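Local structure of Exo-beta-1,3-glucanase (Streptomyces sp. SirexAA-E, 4PEY) at residues D231-K239 and P253-F263. The protein cuts laminarin and laminarioligosaccharides as an exo-beta-1,3-glucanase of glycoside hydrolase family 55, yielding glucose and laminaribiose. The protein carries 1 engineered substitution. Numbering follows the deposited sequence.
Sequences DYKVFVPAK and PEGESLPLDQF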
ATOM      1  N   ASP A 231      22.858   2.046  19.192  1.00 30.60           N
ATOM      2  CA  ASP A 231      21.720   2.929  19.445  1.00 28.51           C
ATOM      3  C   ASP A 231      20.632   2.829  18.378  1.00 22.89           C
ATOM      4  O   ASP A 231      20.918   2.968  17.192  1.00 22.79           O
ATOM      5  CB  ASP A 231      22.188   4.381  19.529  1.00 33.46           C
ATOM      6  CG  ASP A 231      23.171   4.609  20.650  1.00 38.06           C
ATOM      7  OD1 ASP A 231      22.982   4.013  21.732  1.00 39.02           O
ATOM      8  OD2 ASP A 231      24.134   5.379  20.448  1.00 41.54           O
ATOM      9  N   TYR A 232      19.386   2.611  18.796  1.00 19.45           N
ATOM     10  CA  TYR A 232      18.266   2.640  17.851  1.00 17.78           C
ATOM     11  C   TYR A 232      18.016   4.064  17.372  1.00 17.62           C
ATOM     12  O   TYR A 232      17.988   5.004  18.174  1.00 18.28           O
ATOM     13  CB  TYR A 232      16.981   2.079  18.471  1.00 19.55           C
ATOM     14  CG  TYR A 232      16.928   0.574  18.558  1.00 21.19           C
ATOM     15  CD1 TYR A 232      16.798  -0.208  17.413  1.00 20.65           C
ATOM     16  CD2 TYR A 232      16.987  -0.068  19.786  1.00 23.93           C
ATOM     17  CE1 TYR A 232      16.746  -1.588  17.493  1.00 21.93           C
ATOM     18  CE2 TYR A 232      16.940  -1.444  19.874  1.00 26.56           C
ATOM     19  CZ  TYR A 232      16.817  -2.197  18.728  1.00 25.87           C
ATOM     20  OH  TYR A 232      16.764  -3.569  18.823  1.00 28.50           O
ATOM     21  N   LYS A 233      17.848   4.214  16.059  1.00 16.60           N
ATOM     22  CA  LYS A 233      17.464   5.478  15.444  1.00 15.85           C
ATOM     23  C   LYS A 233      16.463   5.202  14.337  1.00 15.17           C
ATOM     24  O   LYS A 233      16.316   4.063  13.893  1.00 16.59           O
ATOM     25  CB  LYS A 233      18.680   6.211  14.874  1.00 18.31           C
ATOM     26  CG  LYS A 233      19.774   6.467  15.891  1.00 21.23           C
ATOM     27  CD  LYS A 233      20.844   7.394  15.364  1.00 25.24           C
ATOM     28  CE  LYS A 233      21.906   7.646  16.430  1.00 28.99           C
ATOM     29  NZ  LYS A 233      23.035   8.481  15.929  1.00 31.96           N
ATOM     30  N   VAL A 234      15.780   6.246  13.884  1.00 13.86           N
ATOM     31  CA  VAL A 234      14.951   6.131  12.699  1.00 13.58           C
ATOM     32  C   VAL A 234      15.562   6.990  11.601  1.00 14.39           C
ATOM     33  O   VAL A 234      15.818   8.184  11.801  1.00 14.42           O
ATOM     34  CB  VAL A 234      13.496   6.546  12.972  1.00 14.28           C
ATOM     35  CG1 VAL A 234      12.711   6.622  11.659  1.00 14.46           C
ATOM     36  CG2 VAL A 234      12.848   5.569  13.947  1.00 15.10           C
ATOM     37  N   PHE A 235      15.832   6.370  10.455  1.00 13.83           N
ATOM     38  CA  PHE A 235      16.389   7.105   9.333  1.00 13.72           C
ATOM     39  C   PHE A 235      15.260   7.715   8.535  1.00 12.56           C
ATOM     40  O   PHE A 235      14.266   7.039   8.243  1.00 14.09           O
ATOM     41  CB  PHE A 235      17.254   6.218   8.435  1.00 14.48           C
ATOM     42  CG  PHE A 235      18.001   6.992   7.385  1.00 14.57           C
ATOM     43  CD1 PHE A 235      19.045   7.835   7.740  1.00 17.44           C
ATOM     44  CD2 PHE A 235      17.645   6.900   6.051  1.00 15.89           C
ATOM     45  CE1 PHE A 235      19.731   8.560   6.776  1.00 19.36           C
ATOM     46  CE2 PHE A 235      18.333   7.619   5.082  1.00 18.09           C
ATOM     47  CZ  PHE A 235      19.372   8.453   5.451  1.00 19.35           C
ATOM     48  N   VAL A 236      15.416   8.998   8.201  1.00 12.88           N
ATOM     49  CA  VAL A 236      14.392   9.758   7.491  1.00 13.51           C
ATOM     50  C   VAL A 236      14.962  10.252   6.160  1.00 13.92           C
ATOM     51  O   VAL A 236      15.607  11.299   6.097  1.00 15.86           O
ATOM     52  CB  VAL A 236      13.890  10.957   8.326  1.00 14.53           C
ATOM     53  CG1 VAL A 236      12.766  11.678   7.598  1.00 15.90           C
ATOM     54  CG2 VAL A 236      13.412  10.490   9.694  1.00 15.91           C
ATOM     55  N   PRO A 237      14.761   9.473   5.091  1.00 13.26           N
ATOM     56  CA  PRO A 237      15.291   9.854   3.772  1.00 13.22           C
ATOM     57  C   PRO A 237      14.796  11.217   3.297  1.00 15.60           C
ATOM     58  O   PRO A 237      13.646  11.587   3.553  1.00 16.49           O
ATOM     59  CB  PRO A 237      14.772   8.741   2.856  1.00 14.71           C
ATOM     60  CG  PRO A 237      14.646   7.558   3.769  1.00 14.84           C
ATOM     61  CD  PRO A 237      14.158   8.128   5.076  1.00 15.51           C
ATOM     62  N   ALA A 238      15.672  11.950   2.616  1.00 17.08           N
ATOM     63  CA  ALA A 238      15.306  13.207   1.974  1.00 18.53           C
ATOM     64  C   ALA A 238      14.538  12.923   0.682  1.00 16.87           C
ATOM     65  O   ALA A 238      14.687  11.851   0.087  1.00 17.67           O
ATOM     66  CB  ALA A 238      16.540  14.030   1.679  1.00 21.60           C
ATOM     67  N   LYS A 239      13.735  13.881   0.233  1.00 15.95           N
ATOM     68  CA  LYS A 239      12.951  13.652  -0.978  1.00 15.34           C
ATOM     69  C   LYS A 239      13.821  13.744  -2.224  1.00 15.19           C
ATOM     70  O   LYS A 239      14.859  14.414  -2.239  1.00 17.46           O
ATOM     71  CB  LYS A 239      11.769  14.626  -1.068  1.00 20.26           C
ATOM     72  CG  LYS A 239      12.022  15.949  -1.749  1.00 24.08           C
ATOM     73  CD  LYS A 239      10.692  16.710  -1.921  1.00 26.32           C
ATOM     74  CE  LYS A 239      10.878  18.004  -2.705  1.00 30.87           C
ATOM     75  NZ  LYS A 239      11.778  18.951  -1.999  1.00 34.29           N
ATOM     76  N   PRO A 253      23.214   7.456   1.907  1.00 37.76           N
ATOM     77  CA  PRO A 253      21.897   7.986   1.543  1.00 34.84           C
ATOM     78  C   PRO A 253      21.630   9.354   2.181  1.00 33.85           C
ATOM     79  O   PRO A 253      21.968   9.577   3.340  1.00 35.12           O
ATOM     80  CB  PRO A 253      20.931   6.923   2.077  1.00 36.48           C
ATOM     81  CG  PRO A 253      21.684   6.249   3.171  1.00 37.95           C
ATOM     82  CD  PRO A 253      23.118   6.248   2.743  1.00 38.63           C
ATOM     83  N   GLU A 254      21.039  10.258   1.412  1.00 32.01           N
ATOM     84  CA  GLU A 254      20.704  11.594   1.891  1.00 30.84           C
ATOM     85  C   GLU A 254      19.519  11.554   2.864  1.00 25.10           C
ATOM     86  O   GLU A 254      18.472  10.991   2.543  1.00 23.39           O
ATOM     87  CB  GLU A 254      20.389  12.502   0.704  1.00 37.62           C
ATOM     88  CG  GLU A 254      20.198  13.964   1.046  1.00 43.09           C
ATOM     89  CD  GLU A 254      20.263  14.845  -0.190  1.00 48.30           C
ATOM     90  OE1 GLU A 254      20.699  14.345  -1.253  1.00 50.26           O
ATOM     91  OE2 GLU A 254      19.872  16.030  -0.102  1.00 50.09           O
ATOM     92  N   GLY A 255      19.686  12.144   4.046  1.00 21.72           N
ATOM     93  CA  GLY A 255      18.635  12.129   5.050  1.00 19.97           C
ATOM     94  C   GLY A 255      19.095  12.463   6.463  1.00 21.02           C
ATOM     95  O   GLY A 255      20.250  12.823   6.686  1.00 25.16           O
ATOM     96  N   GLU A 256      18.174  12.343   7.417  1.00 21.14           N
ATOM     97  CA  GLU A 256      18.410  12.682   8.821  1.00 22.97           C
ATOM     98  C   GLU A 256      18.166  11.453   9.688  1.00 20.45           C
ATOM     99  O   GLU A 256      17.314  10.637   9.361  1.00 21.26           O
ATOM    100  CB  GLU A 256      17.484  13.834   9.252  1.00 28.57           C
ATOM    101  CG  GLU A 256      17.727  14.403  10.643  1.00 37.06           C
ATOM    102  CD  GLU A 256      16.587  15.305  11.121  1.00 42.70           C
ATOM    103  OE1 GLU A 256      15.581  15.446  10.389  1.00 45.78           O
ATOM    104  OE2 GLU A 256      16.698  15.875  12.228  1.00 44.38           O
ATOM    105  N   SER A 257      18.913  11.309  10.779  1.00 19.80           N
ATOM    106  CA  SER A 257      18.650  10.234  11.736  1.00 20.13           C
ATOM    107  C   SER A 257      18.067  10.790  13.028  1.00 20.43           C
ATOM    108  O   SER A 257      18.623  11.721  13.625  1.00 25.40           O
ATOM    109  CB  SER A 257      19.924   9.444  12.039  1.00 23.15           C
ATOM    110  OG  SER A 257      20.349   8.708  10.905  1.00 24.43           O
ATOM    111  N   LEU A 258      16.942  10.220  13.451  1.00 18.30           N
ATOM    112  CA  LEU A 258      16.295  10.613  14.701  1.00 18.06           C
ATOM    113  C   LEU A 258      16.532   9.557  15.774  1.00 18.65           C
ATOM    114  O   LEU A 258      16.173   8.400  15.582  1.00 20.17           O
ATOM    115  CB  LEU A 258      14.793  10.797  14.494  1.00 18.53           C
ATOM    116  CG  LEU A 258      14.347  11.855  13.488  1.00 20.76           C
ATOM    117  CD1 LEU A 258      12.852  11.743  13.235  1.00 20.42           C
ATOM    118  CD2 LEU A 258      14.712  13.248  14.001  1.00 23.66           C
ATOM    119  N   PRO A 259      17.138   9.944  16.905  1.00 18.75           N
ATOM    120  CA  PRO A 259      17.309   8.980  18.001  1.00 19.53           C
ATOM    121  C   PRO A 259      15.977   8.447  18.530  1.00 19.17           C
ATOM    122  O   PRO A 259      14.980   9.180  18.538  1.00 18.10           O
ATOM    123  CB  PRO A 259      18.025   9.797  19.083  1.00 22.47           C
ATOM    124  CG  PRO A 259      18.675  10.930  18.343  1.00 24.50           C
ATOM    125  CD  PRO A 259      17.735  11.254  17.217  1.00 21.56           C
ATOM    126  N   LEU A 260      15.972   7.191  18.974  1.00 17.12           N
ATOM    127  CA  LEU A 260      14.771   6.568  19.516  1.00 18.60           C
ATOM    128  C   LEU A 260      14.196   7.346  20.702  1.00 20.10           C
ATOM    129  O   LEU A 260      12.985   7.312  20.935  1.00 18.91           O
ATOM    130  CB  LEU A 260      15.065   5.123  19.931  1.00 21.19           C
ATOM    131  CG  LEU A 260      13.875   4.289  20.414  1.00 24.62           C
ATOM    132  CD1 LEU A 260      12.879   4.087  19.284  1.00 25.40           C
ATOM    133  CD2 LEU A 260      14.339   2.948  20.967  1.00 25.58           C
ATOM    134  N   ASP A 261      15.041   8.056  21.447  1.00 19.88           N
ATOM    135  CA  ASP A 261      14.526   8.777  22.608  1.00 20.92           C
ATOM    136  C   ASP A 261      13.727  10.019  22.194  1.00 20.41           C
ATOM    137  O   ASP A 261      13.149  10.700  23.042  1.00 20.08           O
ATOM    138  CB  ASP A 261      15.654   9.124  23.609  1.00 24.59           C
ATOM    139  CG  ASP A 261      16.648  10.180  23.106  1.00 29.23           C
ATOM    140  OD1 ASP A 261      16.420  10.860  22.091  1.00 29.37           O
ATOM    141  OD2 ASP A 261      17.685  10.355  23.790  1.00 35.36           O
ATOM    142  N   GLN A 262      13.665  10.294  20.892  1.00 17.36           N
ATOM    143  CA  GLN A 262      12.808  11.372  20.406  0.55 18.22           C
ATOM    144  C   GLN A 262      11.471  10.823  19.907  1.00 17.31           C
ATOM    145  O   GLN A 262      10.658  11.556  19.339  1.00 16.52           O
ATOM    146  CB  GLN A 262      13.518  12.170  19.309  0.55 20.92           C
ATOM    147  CG  GLN A 262      14.693  12.990  19.841  0.55 24.07           C
ATOM    148  CD  GLN A 262      15.463  13.714  18.754  0.55 27.35           C
ATOM    149  OE1 GLN A 262      14.981  13.877  17.633  0.55 29.58           O
ATOM    150  NE2 GLN A 262      16.673  14.151  19.082  0.55 28.98           N
ATOM    151  N   PHE A 263      11.247   9.530  20.146  1.00 17.38           N
ATOM    152  CA  PHE A 263       9.990   8.862  19.805  1.00 16.30           C
ATOM    153  C   PHE A 263       9.235   8.439  21.055  1.00 16.90           C
ATOM    154  O   PHE A 263       9.835   7.899  21.984  1.00 18.52           O
ATOM    155  CB  PHE A 263      10.241   7.612  18.947  1.00 16.64           C
ATOM    156  CG  PHE A 263      10.524   7.905  17.509  1.00 13.94           C
ATOM    157  CD1 PHE A 263      11.756   8.406  17.117  1.00 15.99           C
ATOM    158  CD2 PHE A 263       9.560   7.654  16.540  1.00 14.82           C
ATOM    159  CE1 PHE A 263      12.019   8.670  15.782  1.00 16.07           C
ATOM    160  CE2 PHE A 263       9.808   7.920  15.206  1.00 14.56           C
ATOM    161  CZ  PHE A 263      11.038   8.429  14.823  1.00 16.25           C
TER
HETATM  162  O   HOH W   1      21.341  11.187  15.538  1.00 44.91           O
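Val234 and Leu258 form a hydrogen-bonded pair in the antiparallel beta hairpin of 231-237 and 255-259, Val234 N meeting Leu258 O at 2.8 Å and Leu258 N returning to Val234 O in a nearly straight bond (177°). Val236 and Glu256 repeat this pair of hydrogen bonds; Ala238 N to Glu254 O and Leu260 N to Tyr232 O close the ladder at its ends. On one face, Val236 CG2 touches Leu258 CD1 (3.8 Å), and Val234 CG2 meets CZ of Phe263 at 3.5 Å, the two side chains crossing at about a right angle. On the other face, Phe235, with CG anti to its own N (chi1 -172°), extends its ring along the partner strand: Ser257 OG sits in plane at the ring edge near CD1, while CZ reaches CG of Pro253 (3.9 Å) and CA of Gly255 (3.8 Å). A CB on Gly255 would clash with this ring and with Val236 O. Replacing Phe235 with serine would probably open a gap beside Pro253 and Gly255. Further out, Tyr226 hydrogen-bonds Ser257 OG; its strand 224-228 continues the sheet beyond 231-237, while Leu308 and Val306 pack on the face of Val234 and Leu258, away from the bound glucans. Lys233 NZ, salt-bridged to Asp228, also donates to a water (3.2 Å) that bonds weakly to Ser257 O.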